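Local coordinates for protein importin subunit beta-1 (Saccharomyces cerevisiae, PDB 5OWU) that carries proteins into the nucleus as the importin beta subunit, pairing with importin alpha, which recognises the classical nuclear localization signal of the cargo, at residues 41-46 and 94-98; 100-104 and 115-119; 333-338 and 383-388; 416-420 and 431-435. The contacts are given in a common frame with arbitrary orientation. Where two conformers were deposited one is given. Numbering follows the deposited sequence.

Contact 1. Residues 41-46 and 94-98; sequences AGLSSQ and NQIKT
Two alpha-helical segments, 41-46 on helix 37-48 and 94-98 on helix 90-104, run nearly parallel: their axes approach to 8.9 Å and cross at 23°, with Ser-45 and Ile-96 in register (CA to CA 5.4 Å). The short side chains of Ala-41 and Ser-45 suit this spacing. Ala-41 comes first; its CB meets CD1 of Ile-96 (rotamer m,t) at 3.5 Å, an apolar contact made by a methyl too short to push the helices apart. Gly-42 follows, its backbone N 3.7 Å from Ile-96 CD1; a CB here would point sideways and would have room, so this contact does not require a glycine. One turn on, Ser-45 points its CB toward the second helix. In the p rotamer its OG donates to Gly-42 O at 2.8 Å, one turn back, and so pays for its polarity inside its own helix while packing 3.7 Å from Ile-96 CA; Asn-99 ND2 is a further hydrogen-bond partner. Gln-46 closes the more exposed border: its OE1 lies 3.9 Å from Gln-95 NE2, too far for a hydrogen bond, and is bonded instead to Asn-99. The near-parallel alignment is that of equivalent helices in successive HEAT repeats, here the first helices of repeats 2 and 3. Helix 3-15 packs beside Leu-43 and Ser-44, while Leu-65 of helix 55-67 lies against Ala-41 and Ser-44.

Contact 2. Residues 100-104 and 115-119; sequences ALTAL and AAQLI
Two helical segments meet, with Leu-104 N bonded to Ala-100 O at 2.9 Å and Ile-119 N to Ala-115 O at 2.8 Å. Their axes come within 8.7 Å and run roughly antiparallel, at 144° between N-to-C directions (signed crossing -144°). The CA atoms of Leu-104 and Ala-115 are nearest, 5.1 Å apart. Alanines make that approach possible: Ala-115 CB lies 3.6 Å from Ala-103 CB, and also 3.6 Å from both Ala-100 O and Leu-104 N, so one methyl settles directly on the facing backbone. This is the helical hairpin of HEAT repeat 3, in which helix 90-104 turns back through a short connection into helix 109-126. Larger side chains fill the space beside the alanines. Ile-119, rotamer m,t, sends CG1 to 3.7 Å from Ala-100 CB and CD1 to 3.8 Å from Leu-104 CB, while the same CD1 meets Leu-101 CD2 at 4.1 Å. Leu-104, rotamer t,p, brings its CD1 to 3.8 Å from Ala-116 CB. Leu-118, also t,p, places CD2 4.0 Å from Ala-100 CB. No hydrogen bond crosses the interface, as expected where alanine, leucine and isoleucine side chains meet. The next repeat packs alongside: Leu-104 touches Met-139 of helix 133-142 and Ala-154 of helix 149-165, and Ile-119 touches Leu-135.

Contact 3. Residues 333-338 and 383-388; sequences LTRQNE and WRNREA
Between HEAT repeats 8 and 9, the loop after helix 317-332 is bonded to the first turns of helix 383-395. Leu-333 and Thr-334 lie with CA atoms 5.3 Å from those of Ala-388 and Arg-384, respectively. Arg-384, extended as m,t,t, with several N-H donors, suits a loop whose Thr-334 and Gln-336 carbonyls converge on its guanidinium: NH1 and NH2 donate to Gln-336 O at 2.7 and 3.0 Å, and NH1 adds weak bonds to Gln-336 OE1 (2.9 Å) and Thr-334 O (3.1 Å). Gln-336, with both donor and acceptor, answers through NE2, which donates to Arg-384 O at 3.0 Å and Glu-387 OE1 at 2.7 Å. Glu-387 OE2 is bonded to Thr-430. Poorly ordered Glu-338 makes a long salt bridge, OE2 to Arg-384 NE at 3.8 Å, and its OE1 lies at the edge of the Trp-383 ring. Leu-333 CB packs 3.7 Å from Ala-388 CB. One water donates to both Leu-333 O and Glu-387 OE1, each at 2.7 Å.

Contact 4. Residues 416-420 and 431-435; sequences ILNLM and TAWCI
Met-420, folded m,m,m, lays its thioether across the start of segment 431-435: SD is 3.5 Å from both Thr-431 CG2 and Ala-432 N, CE is 4.0 Å from Ala-432 CB, and CG is 3.8 Å from Ile-435 CD1. A flexible, unbranched chain suits this place, near the connection between helix 402-418 and helix 425-442. These helices form the hairpin of HEAT repeat 10, and the CA atoms of Met-420 and Thr-431 are nearest across it, at 6.2 Å. Segment 431-435 is fully helical, with Ile-435 N bonded to Thr-431 O at 2.9 Å. Deeper along the pair, Ile-416 (m,t) sets CG2 3.8 Å from Ile-435 CG1 and CD1 4.1 Å from Cys-434 SG, while Leu-417 CD2 reaches Ile-435 CD1 at 4.0 Å. Thr-431 points into the seam, its CG2 only 3.1 Å from Ile-416 O and its OG1 3.4 Å from Leu-419 CB. Helix 383-395 flanks one border through Val-390 and Phe-393, and Ala-458 of helix 452-463 meets Leu-417 and Met-420. With no hydrogen bond between the segments and Thr-431 OG1 bonded to Val-427 O within its own helix, the hairpin is joined here by close packing of methyl, methylene and sulfur groups.

How the contacts relate
Contacts 2 and 4 are counterparts: each is a buried, apolar seam inside one HEAT hairpin, with alanines at the closest approach in repeat 3 and a methionine and a threonine there in repeat 10, larger aliphatic chains filling in beside them. Contacts 1 and 3 instead join successive repeats and are only partly buried, yet contact 1 sets small residues against one isoleucine, with two glutamines at its more exposed border, whereas contact 3 is a polar network with a water. Helix 90-104 serves both contact 1 and contact 2. Contacts 3 and 4 touch, Arg-386 CD lying 4.2 Å from Leu-419 CD2. Contacts 1 and 4 lie on opposite sides of the chain's centre.

Contact 1. Residues 41-46 and 94-98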
loop_
_atom_site.group_PDB
_atom_site.type_symbol
_atom_site.label_atom_id
_atom_site.label_comp_id
_atom_site.label_asym_id
_atom_site.label_seq_id
_atom_site.Cartn_x
_atom_site.Cartn_y
_atom_site.Cartn_z
ATOM N N ALA A 41 25.647 19.109 -20.362
ATOM C CA ALA A 41 26.036 18.893 -18.971
ATOM C C ALA A 41 27.069 19.918 -18.515
ATOM O O ALA A 41 26.955 20.480 -17.414
ATOM C CB ALA A 41 26.575 17.473 -18.800
ATOM N N GLY A 42 28.084 20.178 -19.343
ATOM C CA GLY A 42 29.064 21.196 -18.988
ATOM C C GLY A 42 28.434 22.555 -18.760
ATOM O O GLY A 42 28.686 23.217 -17.746
ATOM N N LEU A 43 27.601 22.992 -19.707
ATOM C CA LEU A 43 26.959 24.296 -19.600
ATOM C C LEU A 43 26.032 24.359 -18.393
ATOM O O LEU A 43 25.983 25.378 -17.698
ATOM C CB LEU A 43 26.181 24.606 -20.879
ATOM C CG LEU A 43 26.994 25.010 -22.111
ATOM C CD1 LEU A 43 26.112 24.995 -23.345
ATOM C CD2 LEU A 43 27.610 26.386 -21.926
ATOM N N SER A 44 25.270 23.288 -18.148
ATOM C CA SER A 44 24.430 23.233 -16.955
ATOM C C SER A 44 25.263 23.474 -15.703
ATOM O O SER A 44 24.903 24.289 -14.839
ATOM C CB SER A 44 23.725 21.876 -16.871
ATOM O OG SER A 44 22.801 21.700 -17.934
ATOM N N SER A 45 26.400 22.780 -15.602
ATOM C CA SER A 45 27.257 22.956 -14.441
ATOM C C SER A 45 27.826 24.369 -14.370
ATOM O O SER A 45 28.031 24.891 -13.268
ATOM C CB SER A 45 28.376 21.914 -14.455
ATOM O OG SER A 45 29.495 22.356 -15.209
ATOM N N GLN A 46 28.061 25.018 -15.519
ATOM C CA GLN A 46 28.597 26.377 -15.485
ATOM C C GLN A 46 27.534 27.378 -15.044
ATOM O O GLN A 46 27.835 28.331 -14.319
ATOM C CB GLN A 46 29.171 26.767 -16.850
ATOM C CG GLN A 46 30.520 26.114 -17.196
ATOM C CD GLN A 46 31.694 26.561 -16.313
ATOM O OE1 GLN A 46 32.629 25.788 -16.082
ATOM N NE2 GLN A 46 31.665 27.810 -15.839
ATOM N N ASN A 94 35.474 16.137 -15.155
ATOM C CA ASN A 94 36.217 16.833 -14.111
ATOM C C ASN A 94 35.704 18.255 -13.915
ATOM O O ASN A 94 35.579 18.723 -12.775
ATOM C CB ASN A 94 37.709 16.844 -14.442
ATOM C CG ASN A 94 38.336 15.467 -14.343
ATOM O OD1 ASN A 94 37.734 14.535 -13.812
ATOM N ND2 ASN A 94 39.558 15.335 -14.849
ATOM N N GLN A 95 35.407 18.962 -15.006
ATOM C CA GLN A 95 34.907 20.327 -14.852
ATOM C C GLN A 95 33.528 20.345 -14.202
ATOM O O GLN A 95 33.250 21.203 -13.356
ATOM C CB GLN A 95 34.869 21.044 -16.201
ATOM C CG GLN A 95 36.121 21.867 -16.497
ATOM C CD GLN A 95 36.214 23.127 -15.644
ATOM O OE1 GLN A 95 36.289 23.061 -14.416
ATOM N NE2 GLN A 95 36.200 24.283 -16.297
ATOM N N ILE A 96 32.651 19.412 -14.580
ATOM C CA ILE A 96 31.308 19.374 -14.004
ATOM C C ILE A 96 31.383 19.089 -12.507
ATOM O O ILE A 96 30.717 19.744 -11.698
ATOM C CB ILE A 96 30.442 18.329 -14.728
ATOM C CG1 ILE A 96 30.234 18.738 -16.194
ATOM C CG2 ILE A 96 29.104 18.149 -14.021
ATOM C CD1 ILE A 96 29.650 17.655 -17.061
ATOM N N LYS A 97 32.191 18.096 -12.122
ATOM C CA LYS A 97 32.332 17.754 -10.710
ATOM C C LYS A 97 32.907 18.923 -9.924
ATOM O O LYS A 97 32.418 19.250 -8.837
ATOM C CB LYS A 97 33.229 16.530 -10.553
ATOM C CG LYS A 97 32.699 15.248 -11.155
ATOM C CD LYS A 97 33.647 14.117 -10.788
ATOM C CE LYS A 97 33.718 13.044 -11.829
ATOM N NZ LYS A 97 34.741 12.025 -11.443
ATOM N N THR A 98 33.945 19.570 -10.464
ATOM C CA THR A 98 34.514 20.738 -9.795
ATOM C C THR A 98 33.474 21.840 -9.609
ATOM O O THR A 98 33.400 22.461 -8.542
ATOM C CB THR A 98 35.713 21.262 -10.589
ATOM O OG1 THR A 98 36.695 20.225 -10.709
ATOM C CG2 THR A 98 36.345 22.465 -9.892
#

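Contact 2. Residues 100-104 and 115-119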
loop_
_atom_site.group_PDB
_atom_site.type_symbol
_atom_site.label_atom_id
_atom_site.label_comp_id
_atom_site.label_asym_id
_atom_site.label_seq_id
_atom_site.Cartn_x
_atom_site.Cartn_y
_atom_site.Cartn_z
ATOM N N ALA A 100 30.146 21.545 -9.514
ATOM C CA ALA A 100 29.171 21.098 -8.528
ATOM C C ALA A 100 29.711 21.248 -7.112
ATOM O O ALA A 100 29.002 21.714 -6.213
ATOM C CB ALA A 100 28.792 19.644 -8.796
ATOM N N LEU A 101 30.967 20.855 -6.893
ATOM C CA LEU A 101 31.565 21.005 -5.570
ATOM C C LEU A 101 31.701 22.472 -5.191
ATOM O O LEU A 101 31.555 22.824 -4.016
ATOM C CB LEU A 101 32.928 20.314 -5.528
ATOM C CG LEU A 101 32.901 18.788 -5.398
ATOM C CD1 LEU A 101 34.258 18.199 -5.751
ATOM C CD2 LEU A 101 32.485 18.378 -3.992
ATOM N N THR A 102 31.967 23.342 -6.165
ATOM C CA THR A 102 31.982 24.773 -5.883
ATOM C C THR A 102 30.618 25.235 -5.398
ATOM O O THR A 102 30.511 25.959 -4.401
ATOM C CB THR A 102 32.401 25.555 -7.128
ATOM O OG1 THR A 102 33.777 25.289 -7.422
ATOM C CG2 THR A 102 32.204 27.064 -6.923
ATOM N N ALA A 103 29.556 24.813 -6.083
ATOM C CA ALA A 103 28.218 25.232 -5.687
ATOM C C ALA A 103 27.814 24.633 -4.340
ATOM O O ALA A 103 27.019 25.235 -3.608
ATOM C CB ALA A 103 27.216 24.845 -6.773
ATOM N N LEU A 104 28.366 23.468 -3.984
ATOM C CA LEU A 104 27.961 22.805 -2.748
ATOM C C LEU A 104 28.204 23.693 -1.534
ATOM O O LEU A 104 27.417 23.677 -0.577
ATOM C CB LEU A 104 28.708 21.486 -2.585
ATOM C CG LEU A 104 28.294 20.676 -1.356
ATOM C CD1 LEU A 104 26.884 20.134 -1.511
ATOM C CD2 LEU A 104 29.286 19.555 -1.103
ATOM N N ALA A 115 23.069 21.606 -5.731
ATOM C CA ALA A 115 24.391 21.042 -5.958
ATOM C C ALA A 115 24.538 19.696 -5.262
ATOM O O ALA A 115 25.144 18.769 -5.809
ATOM C CB ALA A 115 25.453 22.024 -5.471
ATOM N N ALA A 116 23.984 19.566 -4.055
ATOM C CA ALA A 116 24.064 18.305 -3.329
ATOM C C ALA A 116 23.340 17.198 -4.080
ATOM O O ALA A 116 23.820 16.059 -4.139
ATOM C CB ALA A 116 23.480 18.466 -1.924
ATOM N N GLN A 117 22.176 17.507 -4.655
ATOM C CA GLN A 117 21.463 16.500 -5.436
ATOM C C GLN A 117 22.244 16.105 -6.689
ATOM O O GLN A 117 22.275 14.922 -7.065
ATOM C CB GLN A 117 20.077 17.018 -5.804
ATOM C CG GLN A 117 19.182 17.305 -4.619
ATOM C CD GLN A 117 17.752 17.598 -5.030
ATOM O OE1 GLN A 117 17.098 16.781 -5.674
ATOM N NE2 GLN A 117 17.259 18.768 -4.651
ATOM N N LEU A 118 22.886 17.079 -7.346
ATOM C CA LEU A 118 23.680 16.779 -8.538
ATOM C C LEU A 118 24.892 15.920 -8.193
ATOM O O LEU A 118 25.178 14.917 -8.868
ATOM C CB LEU A 118 24.121 18.086 -9.209
ATOM C CG LEU A 118 25.031 17.966 -10.439
ATOM C CD1 LEU A 118 24.323 17.210 -11.526
ATOM C CD2 LEU A 118 25.448 19.328 -10.934
ATOM N N ILE A 119 25.626 16.316 -7.149
ATOM C CA ILE A 119 26.746 15.517 -6.667
ATOM C C ILE A 119 26.283 14.103 -6.364
ATOM O O ILE A 119 26.943 13.128 -6.734
ATOM C CB ILE A 119 27.384 16.180 -5.431
ATOM C CG1 ILE A 119 28.124 17.453 -5.846
ATOM C CG2 ILE A 119 28.329 15.213 -4.719
ATOM C CD1 ILE A 119 28.474 18.360 -4.688
#

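Contact 3. Residues 333-338 and 383-388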
loop_
_atom_site.group_PDB
_atom_site.type_symbol
_atom_site.label_atom_id
_atom_site.label_comp_id
_atom_site.label_asym_id
_atom_site.label_seq_id
_atom_site.Cartn_x
_atom_site.Cartn_y
_atom_site.Cartn_z
ATOM N N LEU A 333 -3.277 6.661 26.614
ATOM C CA LEU A 333 -4.608 6.722 26.010
ATOM C C LEU A 333 -5.452 7.898 26.501
ATOM O O LEU A 333 -6.414 8.275 25.819
ATOM C CB LEU A 333 -5.369 5.418 26.266
ATOM C CG LEU A 333 -4.765 4.160 25.639
ATOM C CD1 LEU A 333 -5.586 2.944 26.017
ATOM C CD2 LEU A 333 -4.680 4.297 24.123
ATOM N N THR A 334 -5.136 8.489 27.658
ATOM C CA THR A 334 -5.948 9.575 28.199
ATOM C C THR A 334 -5.497 10.950 27.718
ATOM O O THR A 334 -5.889 11.963 28.309
ATOM C CB THR A 334 -5.945 9.546 29.729
ATOM O OG1 THR A 334 -4.604 9.690 30.213
ATOM C CG2 THR A 334 -6.546 8.248 30.236
ATOM N N ARG A 335 -4.693 11.012 26.661
ATOM C CA ARG A 335 -4.262 12.276 26.079
ATOM C C ARG A 335 -4.980 12.552 24.757
ATOM O O ARG A 335 -4.378 13.020 23.791
ATOM C CB ARG A 335 -2.746 12.284 25.889
ATOM C CG ARG A 335 -1.971 12.084 27.175
ATOM C CD ARG A 335 -0.475 12.241 26.945
ATOM N NE ARG A 335 0.320 11.846 28.108
ATOM C CZ ARG A 335 1.636 12.010 28.203
ATOM N NH1 ARG A 335 2.318 12.565 27.207
ATOM N NH2 ARG A 335 2.276 11.614 29.290
ATOM N N GLN A 336 -6.281 12.269 24.704
ATOM C CA GLN A 336 -7.071 12.623 23.535
ATOM C C GLN A 336 -7.209 14.146 23.435
ATOM O O GLN A 336 -6.773 14.899 24.307
ATOM C CB GLN A 336 -8.458 11.982 23.599
ATOM C CG GLN A 336 -8.501 10.540 24.114
ATOM C CD GLN A 336 -8.734 10.460 25.615
ATOM O OE1 GLN A 336 -8.219 11.280 26.376
ATOM N NE2 GLN A 336 -9.510 9.471 26.046
ATOM N N ASN A 337 -7.845 14.597 22.358
ATOM C CA ASN A 337 -8.101 16.019 22.143
ATOM C C ASN A 337 -9.465 16.403 22.707
ATOM O O ASN A 337 -10.453 15.694 22.484
ATOM C CB ASN A 337 -8.036 16.338 20.648
ATOM C CG ASN A 337 -6.874 15.652 19.960
ATOM O OD1 ASN A 337 -5.781 15.547 20.522
ATOM N ND2 ASN A 337 -7.107 15.163 18.748
ATOM N N GLU A 338 -9.521 17.527 23.433
ATOM C CA GLU A 338 -10.781 18.035 23.986
ATOM C C GLU A 338 -11.598 18.730 22.895
ATOM O O GLU A 338 -11.868 19.929 22.945
ATOM C CB GLU A 338 -10.528 18.983 25.154
ATOM C CG GLU A 338 -10.219 18.280 26.479
ATOM C CD GLU A 338 -11.349 18.319 27.507
ATOM O OE1 GLU A 338 -12.511 18.583 27.130
ATOM O OE2 GLU A 338 -11.066 18.065 28.701
ATOM N N TRP A 383 -14.377 11.747 31.347
ATOM C CA TRP A 383 -14.678 11.100 30.074
ATOM C C TRP A 383 -13.424 10.537 29.427
ATOM O O TRP A 383 -13.489 9.517 28.733
ATOM C CB TRP A 383 -15.373 12.078 29.115
ATOM C CG TRP A 383 -14.488 13.164 28.552
ATOM C CD1 TRP A 383 -14.354 14.440 29.024
ATOM C CD2 TRP A 383 -13.634 13.072 27.405
ATOM N NE1 TRP A 383 -13.469 15.146 28.242
ATOM C CE2 TRP A 383 -13.012 14.330 27.243
ATOM C CE3 TRP A 383 -13.329 12.050 26.503
ATOM C CZ2 TRP A 383 -12.105 14.587 26.219
ATOM C CZ3 TRP A 383 -12.427 12.311 25.484
ATOM C CH2 TRP A 383 -11.827 13.569 25.350
ATOM N N ARG A 384 -12.272 11.173 29.651
ATOM C CA ARG A 384 -11.036 10.686 29.044
ATOM C C ARG A 384 -10.703 9.279 29.525
ATOM O O ARG A 384 -10.183 8.455 28.761
ATOM C CB ARG A 384 -9.886 11.636 29.363
ATOM C CG ARG A 384 -10.002 13.006 28.721
ATOM C CD ARG A 384 -8.867 13.888 29.216
ATOM N NE ARG A 384 -8.690 15.107 28.428
ATOM C CZ ARG A 384 -8.063 15.159 27.258
ATOM N NH1 ARG A 384 -7.564 14.060 26.709
ATOM N NH2 ARG A 384 -7.937 16.314 26.629
ATOM N N ASN A 385 -11.003 8.984 30.791
ATOM C CA ASN A 385 -10.685 7.675 31.346
ATOM C C ASN A 385 -11.657 6.603 30.866
ATOM O O ASN A 385 -11.244 5.475 30.579
ATOM C CB ASN A 385 -10.664 7.758 32.869
ATOM C CG ASN A 385 -9.514 8.607 33.382
ATOM O OD1 ASN A 385 -9.582 9.832 33.373
ATOM N ND2 ASN A 385 -8.447 7.958 33.814
ATOM N N ARG A 386 -12.944 6.928 30.747
ATOM C CA ARG A 386 -13.890 5.956 30.205
ATOM C C ARG A 386 -13.596 5.664 28.734
ATOM O O ARG A 386 -13.592 4.495 28.307
ATOM C CB ARG A 386 -15.319 6.465 30.384
ATOM C CG ARG A 386 -15.668 6.869 31.821
ATOM C CD ARG A 386 -17.173 7.010 32.040
ATOM N NE ARG A 386 -17.765 8.090 31.255
ATOM C CZ ARG A 386 -17.695 9.376 31.581
ATOM N NH1 ARG A 386 -17.038 9.757 32.671
ATOM N NH2 ARG A 386 -18.268 10.287 30.809
ATOM N N GLU A 387 -13.337 6.712 27.944
ATOM C CA GLU A 387 -12.984 6.507 26.543
ATOM C C GLU A 387 -11.723 5.661 26.430
ATOM O O GLU A 387 -11.663 4.714 25.637
ATOM C CB GLU A 387 -12.799 7.854 25.839
ATOM C CG GLU A 387 -12.742 7.762 24.311
ATOM C CD GLU A 387 -11.380 7.335 23.777
ATOM O OE1 GLU A 387 -10.380 7.442 24.521
ATOM O OE2 GLU A 387 -11.311 6.897 22.605
ATOM N N ALA A 388 -10.706 5.980 27.236
ATOM C CA ALA A 388 -9.498 5.162 27.262
ATOM C C ALA A 388 -9.822 3.710 27.592
ATOM O O ALA A 388 -9.244 2.788 27.008
ATOM C CB ALA A 388 -8.501 5.733 28.272
HETATM O O HOH W 1 -7.784 6.731 24.077
#

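Contact 4. Residues 416-420 and 431-435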
loop_
_atom_site.group_PDB
_atom_site.type_symbol
_atom_site.label_atom_id
_atom_site.label_comp_id
_atom_site.label_asym_id
_atom_site.label_seq_id
_atom_site.Cartn_x
_atom_site.Cartn_y
_atom_site.Cartn_z
ATOM N N ILE A 416 -20.127 -2.065 28.743
ATOM C CA ILE A 416 -19.827 -1.476 27.439
ATOM C C ILE A 416 -21.106 -0.986 26.774
ATOM O O ILE A 416 -21.161 0.132 26.246
ATOM C CB ILE A 416 -19.073 -2.482 26.549
ATOM C CG1 ILE A 416 -17.656 -2.683 27.079
ATOM C CG2 ILE A 416 -19.013 -1.997 25.091
ATOM C CD1 ILE A 416 -16.901 -3.823 26.407
ATOM N N LEU A 417 -22.152 -1.816 26.783
ATOM C CA LEU A 417 -23.434 -1.395 26.234
ATOM C C LEU A 417 -23.971 -0.187 26.986
ATOM O O LEU A 417 -24.614 0.685 26.394
ATOM C CB LEU A 417 -24.440 -2.543 26.292
ATOM C CG LEU A 417 -24.177 -3.765 25.415
ATOM C CD1 LEU A 417 -25.199 -4.856 25.708
ATOM C CD2 LEU A 417 -24.210 -3.386 23.944
ATOM N N ASN A 418 -23.726 -0.121 28.297
ATOM C CA ASN A 418 -24.172 1.040 29.057
ATOM C C ASN A 418 -23.454 2.297 28.595
ATOM O O ASN A 418 -24.051 3.380 28.560
ATOM C CB ASN A 418 -23.954 0.816 30.554
ATOM C CG ASN A 418 -24.342 2.025 31.382
ATOM O OD1 ASN A 418 -25.510 2.408 31.427
ATOM N ND2 ASN A 418 -23.364 2.631 32.045
ATOM N N LEU A 419 -22.177 2.176 28.217
ATOM C CA LEU A 419 -21.472 3.362 27.736
ATOM C C LEU A 419 -22.019 3.911 26.423
ATOM O O LEU A 419 -21.648 5.025 26.042
ATOM C CB LEU A 419 -19.981 3.078 27.569
ATOM C CG LEU A 419 -19.166 3.004 28.858
ATOM C CD1 LEU A 419 -17.733 2.679 28.523
ATOM C CD2 LEU A 419 -19.230 4.301 29.649
ATOM N N MET A 420 -22.875 3.175 25.710
ATOM C CA MET A 420 -23.494 3.760 24.518
ATOM C C MET A 420 -24.470 4.875 24.868
ATOM O O MET A 420 -24.848 5.659 23.989
ATOM C CB MET A 420 -24.209 2.689 23.695
ATOM C CG MET A 420 -23.270 1.725 22.981
ATOM S SD MET A 420 -22.251 2.500 21.691
ATOM C CE MET A 420 -23.459 2.868 20.415
ATOM N N THR A 431 -16.981 3.533 22.094
ATOM C CA THR A 431 -17.753 2.372 22.529
ATOM C C THR A 431 -18.381 1.648 21.345
ATOM O O THR A 431 -18.371 0.410 21.286
ATOM C CB THR A 431 -18.830 2.814 23.525
ATOM O OG1 THR A 431 -18.201 3.366 24.688
ATOM C CG2 THR A 431 -19.731 1.632 23.945
ATOM N N ALA A 432 -18.950 2.397 20.397
ATOM C CA ALA A 432 -19.477 1.768 19.189
ATOM C C ALA A 432 -18.376 1.016 18.453
ATOM O O ALA A 432 -18.565 -0.132 18.019
ATOM C CB ALA A 432 -20.112 2.819 18.273
ATOM N N TRP A 433 -17.213 1.658 18.295
ATOM C CA TRP A 433 -16.069 0.963 17.708
ATOM C C TRP A 433 -15.733 -0.310 18.483
ATOM O O TRP A 433 -15.491 -1.368 17.890
ATOM C CB TRP A 433 -14.866 1.903 17.668
ATOM C CG TRP A 433 -13.573 1.255 17.280
ATOM C CD1 TRP A 433 -13.123 1.010 16.012
ATOM C CD2 TRP A 433 -12.549 0.777 18.166
ATOM N NE1 TRP A 433 -11.887 0.414 16.054
ATOM C CE2 TRP A 433 -11.509 0.261 17.363
ATOM C CE3 TRP A 433 -12.409 0.737 19.557
ATOM C CZ2 TRP A 433 -10.348 -0.285 17.902
ATOM C CZ3 TRP A 433 -11.254 0.195 20.093
ATOM C CH2 TRP A 433 -10.239 -0.311 19.269
ATOM N N CYS A 434 -15.715 -0.226 19.811
ATOM C CA CYS A 434 -15.358 -1.376 20.633
ATOM C C CYS A 434 -16.324 -2.528 20.411
ATOM O O CYS A 434 -15.915 -3.698 20.363
ATOM C CB CYS A 434 -15.340 -0.964 22.106
ATOM S SG CYS A 434 -14.838 -2.264 23.216
ATOM N N ILE A 435 -17.612 -2.218 20.266
ATOM C CA ILE A 435 -18.589 -3.262 19.986
ATOM C C ILE A 435 -18.295 -3.890 18.636
ATOM O O ILE A 435 -18.401 -5.113 18.468
ATOM C CB ILE A 435 -20.018 -2.690 20.066
ATOM C CG1 ILE A 435 -20.301 -2.239 21.509
ATOM C CG2 ILE A 435 -21.047 -3.719 19.630
ATOM C CD1 ILE A 435 -21.565 -1.447 21.678
#